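Local coordinates for protein TNF receptor-associated factor 5 (Mus musculus, PDB 4GJH) that probably acts as a trimeric signalling adaptor that links TNF-family receptors to downstream immune pathways through its TRAF domain, at residues Val85-Trp96 / Ser128-Asn137. Numbering follows the deposited sequence.
Sequences VMRGEFDSLLQW and SFKRPDGEMN
Two backbone hydrogen bonds flank the single bridge between Met86 and Met136: Asn137 N donates to Val85 O at 2.9 Å, and Arg87 N donates to Glu135 O at 3.0 Å. Apolar packing begins beside this bridge. The compact ring of Pro132 lies between the two ends of 85-96, its CG 3.7 Å from Val85 CG1 and its CD 3.3 Å from Trp96 CH2. Val85, branched at CB, sends its other methyl, CG2, to the edge of the Phe129 ring. The broad indole of Trp96 is covered on one face by Arg131, whose CB sits 3.4 Å from the centroid of the five-membered ring. With CG anti to the backbone N (chi1 169°) and the chain extended to NE, Arg131 runs on past the indole, and its guanidinium, 14° from parallel to the ring, lies against the backbone of Asp91 and Ser92.

In the TRAF (MATH) beta-sandwich these are long loops, one following strand 78-85 and the other preceding strand 142-147. Those two strands pair antiparallel in one sheet, and the lone Met86-Met136 bridge joins the loops just beyond the end of 78-85.

Polar groups brace each loop and tie the two together. Trp96 NE1 donates to Asp91 O, which lies in the plane of the indole, at 2.7 Å, while Leu94 N reaches the same oxygen from the opposite face of its carbonyl plane. Asp91 OD2 accepts from Gly88 N and from a water that links the two segments, accepting from Arg131 NE and donating to Pro132 O. The planar amide of Asn137 suits a turn lined with carbonyls, ND2 bonding Ser128 O and Lys130 O. The long side chain of Arg87 reaches across to the 133-135 backbone, its guanidinium over Gly134 O, and forms a long salt bridge, NH2 to Glu135 OE1 at 3.6 Å; Glu135 OE2 pairs with Arg61.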
ATOM      1  N   VAL C  85     -16.694  -0.474  13.051  1.00 40.10           N
ATOM      2  CA  VAL C  85     -16.812  -1.135  11.761  1.00 35.20           C
ATOM      3  C   VAL C  85     -17.391  -0.159  10.754  1.00 36.67           C
ATOM      4  O   VAL C  85     -18.460   0.417  10.978  1.00 38.30           O
ATOM      5  CB  VAL C  85     -17.748  -2.341  11.825  1.00 30.01           C
ATOM      6  CG1 VAL C  85     -17.866  -2.988  10.465  1.00 26.90           C
ATOM      7  CG2 VAL C  85     -17.272  -3.329  12.863  1.00 23.22           C
ATOM      8  N   MET C  86     -16.694   0.022   9.641  1.00 31.24           N
ATOM      9  CA  MET C  86     -17.157   0.933   8.616  1.00 36.92           C
ATOM     10  C   MET C  86     -17.721   0.112   7.487  1.00 37.48           C
ATOM     11  O   MET C  86     -17.520  -1.095   7.450  1.00 35.91           O
ATOM     12  CB  MET C  86     -16.001   1.790   8.114  1.00 38.76           C
ATOM     13  CG  MET C  86     -15.155   2.375   9.231  1.00 41.31           C
ATOM     14  SD  MET C  86     -13.900   3.514   8.635  1.00 40.67           S
ATOM     15  CE  MET C  86     -14.951   4.752   7.891  1.00 32.35           C
ATOM     16  N   ARG C  87     -18.431   0.764   6.572  1.00 38.25           N
ATOM     17  CA  ARG C  87     -18.871   0.097   5.355  1.00 39.16           C
ATOM     18  C   ARG C  87     -17.661  -0.207   4.470  1.00 41.34           C
ATOM     19  O   ARG C  87     -16.887   0.680   4.119  1.00 43.72           O
ATOM     20  CB  ARG C  87     -19.891   0.935   4.588  1.00 39.96           C
ATOM     21  CG  ARG C  87     -20.240   0.345   3.233  1.00 38.73           C
ATOM     22  CD  ARG C  87     -21.494   0.973   2.640  1.00 47.49           C
ATOM     23  NE  ARG C  87     -21.400   2.427   2.546  1.00 47.03           N
ATOM     24  CZ  ARG C  87     -22.426   3.251   2.722  1.00 50.22           C
ATOM     25  NH1 ARG C  87     -23.621   2.759   3.016  1.00 65.95           N
ATOM     26  NH2 ARG C  87     -22.257   4.562   2.618  1.00 42.28           N
ATOM     27  N   GLY C  88     -17.493  -1.478   4.129  1.00 42.62           N
ATOM     28  CA  GLY C  88     -16.403  -1.893   3.273  1.00 35.83           C
ATOM     29  C   GLY C  88     -16.853  -2.137   1.840  1.00 45.50           C
ATOM     30  O   GLY C  88     -18.032  -2.412   1.579  1.00 37.25           O
ATOM     31  N   GLU C  89     -15.906  -2.029   0.907  1.00 45.18           N
ATOM     32  CA  GLU C  89     -16.197  -2.227  -0.503  1.00 45.01           C
ATOM     33  C   GLU C  89     -16.637  -3.676  -0.774  1.00 47.03           C
ATOM     34  O   GLU C  89     -17.424  -3.933  -1.686  1.00 44.02           O
ATOM     35  CB  GLU C  89     -15.004  -1.814  -1.375  1.00 44.31           C
ATOM     36  CG  GLU C  89     -15.223  -1.997  -2.883  1.00 60.68           C
ATOM     37  CD  GLU C  89     -13.954  -1.769  -3.730  1.00 77.81           C
ATOM     38  OE1 GLU C  89     -12.987  -1.146  -3.231  1.00 79.51           O
ATOM     39  OE2 GLU C  89     -13.918  -2.212  -4.905  1.00 63.70           O
ATOM     40  N   PHE C  90     -16.166  -4.616   0.040  1.00 34.89           N
ATOM     41  CA  PHE C  90     -16.455  -6.024  -0.208  1.00 29.34           C
ATOM     42  C   PHE C  90     -17.328  -6.640   0.879  1.00 37.50           C
ATOM     43  O   PHE C  90     -17.319  -7.855   1.087  1.00 36.97           O
ATOM     44  CB  PHE C  90     -15.150  -6.813  -0.322  1.00 35.17           C
ATOM     45  CG  PHE C  90     -14.179  -6.235  -1.309  1.00 46.58           C
ATOM     46  CD1 PHE C  90     -14.229  -6.605  -2.646  1.00 43.29           C
ATOM     47  CD2 PHE C  90     -13.220  -5.313  -0.907  1.00 44.46           C
ATOM     48  CE1 PHE C  90     -13.343  -6.070  -3.563  1.00 46.45           C
ATOM     49  CE2 PHE C  90     -12.333  -4.773  -1.819  1.00 41.36           C
ATOM     50  CZ  PHE C  90     -12.393  -5.153  -3.151  1.00 47.86           C
ATOM     51  N   ASP C  91     -18.079  -5.807   1.582  1.00 36.31           N
ATOM     52  CA  ASP C  91     -18.920  -6.299   2.658  1.00 38.58           C
ATOM     53  C   ASP C  91     -19.825  -7.492   2.268  1.00 44.14           C
ATOM     54  O   ASP C  91     -20.057  -8.370   3.094  1.00 42.41           O
ATOM     55  CB  ASP C  91     -19.759  -5.169   3.245  1.00 35.14           C
ATOM     56  CG  ASP C  91     -18.960  -4.253   4.144  1.00 43.59           C
ATOM     57  OD1 ASP C  91     -17.830  -4.635   4.540  1.00 35.50           O
ATOM     58  OD2 ASP C  91     -19.482  -3.150   4.462  1.00 41.43           O
ATOM     59  N   SER C  92     -20.326  -7.529   1.035  1.00 30.67           N
ATOM     60  CA  SER C  92     -21.157  -8.643   0.587  1.00 33.88           C
ATOM     61  C   SER C  92     -20.468 -10.002   0.677  1.00 41.78           C
ATOM     62  O   SER C  92     -21.135 -11.030   0.859  1.00 32.54           O
ATOM     63  CB  SER C  92     -21.627  -8.427  -0.847  1.00 38.43           C
ATOM     64  OG  SER C  92     -21.640  -7.044  -1.143  1.00 62.29           O
ATOM     65  N   LEU C  93     -19.142 -10.007   0.539  1.00 35.45           N
ATOM     66  CA  LEU C  93     -18.391 -11.256   0.549  1.00 31.83           C
ATOM     67  C   LEU C  93     -17.951 -11.612   1.955  1.00 34.86           C
ATOM     68  O   LEU C  93     -17.482 -12.711   2.204  1.00 34.75           O
ATOM     69  CB  LEU C  93     -17.178 -11.180  -0.395  1.00 33.59           C
ATOM     70  CG  LEU C  93     -17.509 -10.731  -1.826  1.00 36.45           C
ATOM     71  CD1 LEU C  93     -16.291 -10.363  -2.620  1.00 29.22           C
ATOM     72  CD2 LEU C  93     -18.336 -11.776  -2.551  1.00 26.86           C
ATOM     73  N   LEU C  94     -18.109 -10.683   2.883  1.00 41.36           N
ATOM     74  CA  LEU C  94     -17.630 -10.926   4.236  1.00 42.92           C
ATOM     75  C   LEU C  94     -18.675 -11.580   5.123  1.00 50.36           C
ATOM     76  O   LEU C  94     -19.878 -11.513   4.858  1.00 51.81           O
ATOM     77  CB  LEU C  94     -17.096  -9.637   4.856  1.00 42.13           C
ATOM     78  CG  LEU C  94     -16.051  -8.958   3.952  1.00 40.86           C
ATOM     79  CD1 LEU C  94     -15.501  -7.651   4.522  1.00 31.02           C
ATOM     80  CD2 LEU C  94     -14.937  -9.922   3.698  1.00 26.51           C
ATOM     81  N   GLN C  95     -18.198 -12.237   6.169  1.00 50.36           N
ATOM     82  CA  GLN C  95     -19.070 -12.908   7.113  1.00 53.55           C
ATOM     83  C   GLN C  95     -19.677 -11.889   8.078  1.00 43.94           C
ATOM     84  O   GLN C  95     -18.981 -11.036   8.607  1.00 44.97           O
ATOM     85  CB  GLN C  95     -18.251 -13.945   7.873  1.00 59.64           C
ATOM     86  CG  GLN C  95     -19.050 -15.070   8.482  1.00 89.45           C
ATOM     87  CD  GLN C  95     -18.165 -16.234   8.893  1.00110.71           C
ATOM     88  OE1 GLN C  95     -17.559 -16.892   8.046  1.00105.72           O
ATOM     89  NE2 GLN C  95     -18.077 -16.488  10.197  1.00 95.16           N
ATOM     90  N   TRP C  96     -20.978 -11.966   8.300  1.00 51.65           N
ATOM     91  CA  TRP C  96     -21.616 -11.094   9.285  1.00 45.63           C
ATOM     92  C   TRP C  96     -22.442 -11.926  10.239  1.00 49.30           C
ATOM     93  O   TRP C  96     -23.053 -12.907   9.826  1.00 55.05           O
ATOM     94  CB  TRP C  96     -22.468 -10.030   8.597  1.00 39.60           C
ATOM     95  CG  TRP C  96     -21.659  -9.186   7.640  1.00 49.59           C
ATOM     96  CD1 TRP C  96     -21.542  -9.356   6.290  1.00 49.20           C
ATOM     97  CD2 TRP C  96     -20.832  -8.060   7.972  1.00 44.64           C
ATOM     98  NE1 TRP C  96     -20.700  -8.399   5.760  1.00 50.43           N
ATOM     99  CE2 TRP C  96     -20.251  -7.595   6.774  1.00 49.07           C
ATOM    100  CE3 TRP C  96     -20.532  -7.397   9.163  1.00 43.41           C
ATOM    101  CZ2 TRP C  96     -19.398  -6.497   6.738  1.00 45.13           C
ATOM    102  CZ3 TRP C  96     -19.682  -6.309   9.122  1.00 42.22           C
ATOM    103  CH2 TRP C  96     -19.125  -5.873   7.927  1.00 37.19           C
ATOM    104  N   SER C 128     -23.211  -2.997  16.640  1.00 46.54           N
ATOM    105  CA  SER C 128     -21.924  -2.449  16.257  1.00 44.36           C
ATOM    106  C   SER C 128     -21.346  -3.350  15.164  1.00 54.68           C
ATOM    107  O   SER C 128     -20.587  -2.888  14.302  1.00 57.06           O
ATOM    108  CB  SER C 128     -20.965  -2.404  17.450  1.00 45.44           C
ATOM    109  OG  SER C 128     -21.306  -1.411  18.400  1.00 45.55           O
ATOM    110  N   PHE C 129     -21.737  -4.626  15.183  1.00 44.95           N
ATOM    111  CA  PHE C 129     -21.118  -5.640  14.328  1.00 43.42           C
ATOM    112  C   PHE C 129     -21.997  -6.241  13.227  1.00 43.92           C
ATOM    113  O   PHE C 129     -21.633  -7.245  12.621  1.00 39.05           O
ATOM    114  CB  PHE C 129     -20.540  -6.749  15.198  1.00 42.05           C
ATOM    115  CG  PHE C 129     -19.722  -6.228  16.324  1.00 51.75           C
ATOM    116  CD1 PHE C 129     -18.691  -5.330  16.075  1.00 44.02           C
ATOM    117  CD2 PHE C 129     -20.011  -6.572  17.636  1.00 48.37           C
ATOM    118  CE1 PHE C 129     -17.928  -4.812  17.111  1.00 42.96           C
ATOM    119  CE2 PHE C 129     -19.264  -6.053  18.684  1.00 49.32           C
ATOM    120  CZ  PHE C 129     -18.215  -5.171  18.421  1.00 50.43           C
ATOM    121  N   LYS C 130     -23.150  -5.639  12.972  1.00 44.76           N
ATOM    122  CA  LYS C 130     -23.947  -6.041  11.829  1.00 45.64           C
ATOM    123  C   LYS C 130     -23.250  -5.532  10.588  1.00 42.99           C
ATOM    124  O   LYS C 130     -22.387  -4.666  10.671  1.00 42.25           O
ATOM    125  CB  LYS C 130     -25.349  -5.434  11.899  1.00 46.68           C
ATOM    126  CG  LYS C 130     -25.377  -3.917  11.909  1.00 53.72           C
ATOM    127  CD  LYS C 130     -26.680  -3.374  11.359  1.00 48.88           C
ATOM    128  CE  LYS C 130     -26.743  -1.867  11.521  1.00 57.99           C
ATOM    129  NZ  LYS C 130     -27.971  -1.310  10.888  1.00 69.10           N
ATOM    130  N   ARG C 131     -23.628  -6.062   9.433  1.00 45.63           N
ATOM    131  CA  ARG C 131     -23.126  -5.528   8.183  1.00 46.04           C
ATOM    132  C   ARG C 131     -23.593  -4.089   7.994  1.00 48.55           C
ATOM    133  O   ARG C 131     -24.792  -3.826   8.023  1.00 48.97           O
ATOM    134  CB  ARG C 131     -23.625  -6.352   7.026  1.00 41.15           C
ATOM    135  CG  ARG C 131     -23.348  -5.668   5.728  1.00 48.93           C
ATOM    136  CD  ARG C 131     -23.785  -6.520   4.594  1.00 43.22           C
ATOM    137  NE  ARG C 131     -23.479  -5.882   3.321  1.00 41.94           N
ATOM    138  CZ  ARG C 131     -23.780  -6.412   2.146  1.00 41.67           C
ATOM    139  NH1 ARG C 131     -24.388  -7.592   2.090  1.00 43.98           N
ATOM    140  NH2 ARG C 131     -23.473  -5.759   1.036  1.00 31.48           N
ATOM    141  N   PRO C 132     -22.649  -3.152   7.807  1.00 44.28           N
ATOM    142  CA  PRO C 132     -23.021  -1.743   7.926  1.00 49.26           C
ATOM    143  C   PRO C 132     -24.058  -1.312   6.919  1.00 56.79           C
ATOM    144  O   PRO C 132     -24.151  -1.877   5.822  1.00 44.07           O
ATOM    145  CB  PRO C 132     -21.699  -1.013   7.709  1.00 37.37           C
ATOM    146  CG  PRO C 132     -20.695  -1.961   8.260  1.00 35.50           C
ATOM    147  CD  PRO C 132     -21.190  -3.321   7.808  1.00 40.28           C
ATOM    148  N   ASP C 133     -24.842  -0.318   7.329  1.00 61.34           N
ATOM    149  CA  ASP C 133     -25.971   0.144   6.560  1.00 58.00           C
ATOM    150  C   ASP C 133     -25.634   1.482   5.927  1.00 56.82           C
ATOM    151  O   ASP C 133     -25.951   1.732   4.763  1.00 74.75           O
ATOM    152  CB  ASP C 133     -27.177   0.290   7.469  1.00 62.85           C
ATOM    153  CG  ASP C 133     -28.463   0.230   6.715  1.00 67.03           C
ATOM    154  OD1 ASP C 133     -28.414   0.377   5.481  1.00 66.68           O
ATOM    155  OD2 ASP C 133     -29.518   0.032   7.347  1.00 78.51           O
ATOM    156  N   GLY C 134     -24.996   2.348   6.700  1.00 41.25           N
ATOM    157  CA  GLY C 134     -24.523   3.601   6.154  1.00 51.52           C
ATOM    158  C   GLY C 134     -23.016   3.627   6.143  1.00 51.26           C
ATOM    159  O   GLY C 134     -22.366   2.627   5.879  1.00 52.78           O
ATOM    160  N   GLU C 135     -22.458   4.780   6.457  1.00 48.82           N
ATOM    161  CA  GLU C 135     -21.024   4.953   6.436  1.00 43.47           C
ATOM    162  C   GLU C 135     -20.341   4.089   7.505  1.00 50.16           C
ATOM    163  O   GLU C 135     -19.279   3.518   7.257  1.00 47.44           O
ATOM    164  CB  GLU C 135     -20.677   6.441   6.580  1.00 52.18           C
ATOM    165  CG  GLU C 135     -19.225   6.775   6.322  1.00 73.35           C
ATOM    166  CD  GLU C 135     -18.694   6.064   5.094  1.00 88.23           C
ATOM    167  OE1 GLU C 135     -19.319   6.188   4.014  1.00 93.74           O
ATOM    168  OE2 GLU C 135     -17.662   5.365   5.213  1.00 64.56           O
ATOM    169  N   MET C 136     -20.941   3.971   8.685  1.00 48.70           N
ATOM    170  CA  MET C 136     -20.323   3.169   9.743  1.00 49.13           C
ATOM    171  C   MET C 136     -21.250   2.804  10.894  1.00 47.94           C
ATOM    172  O   MET C 136     -22.055   3.615  11.336  1.00 43.89           O
ATOM    173  CB  MET C 136     -19.077   3.859  10.296  1.00 37.85           C
ATOM    174  CG  MET C 136     -19.292   5.275  10.687  1.00 38.75           C
ATOM    175  SD  MET C 136     -17.738   6.081  11.139  1.00 71.92           S
ATOM    176  CE  MET C 136     -18.185   7.821  10.998  1.00 39.18           C
ATOM    177  N   ASN C 137     -21.118   1.575  11.383  1.00 43.23           N
ATOM    178  CA  ASN C 137     -21.894   1.116  12.527  1.00 41.83           C
ATOM    179  C   ASN C 137     -21.641   1.919  13.810  1.00 52.38           C
ATOM    180  O   ASN C 137     -20.663   2.673  13.909  1.00 37.29           O
ATOM    181  CB  ASN C 137     -21.624  -0.360  12.770  1.00 37.52           C
ATOM    182  CG  ASN C 137     -22.159  -1.236  11.658  1.00 44.43           C
ATOM    183  OD1 ASN C 137     -22.936  -0.791  10.803  1.00 41.11           O
ATOM    184  ND2 ASN C 137     -21.767  -2.501  11.680  1.00 40.91           N
TER
HETATM  185  O   HOH W   1     -22.162  -3.321   3.803  1.00 36.36           O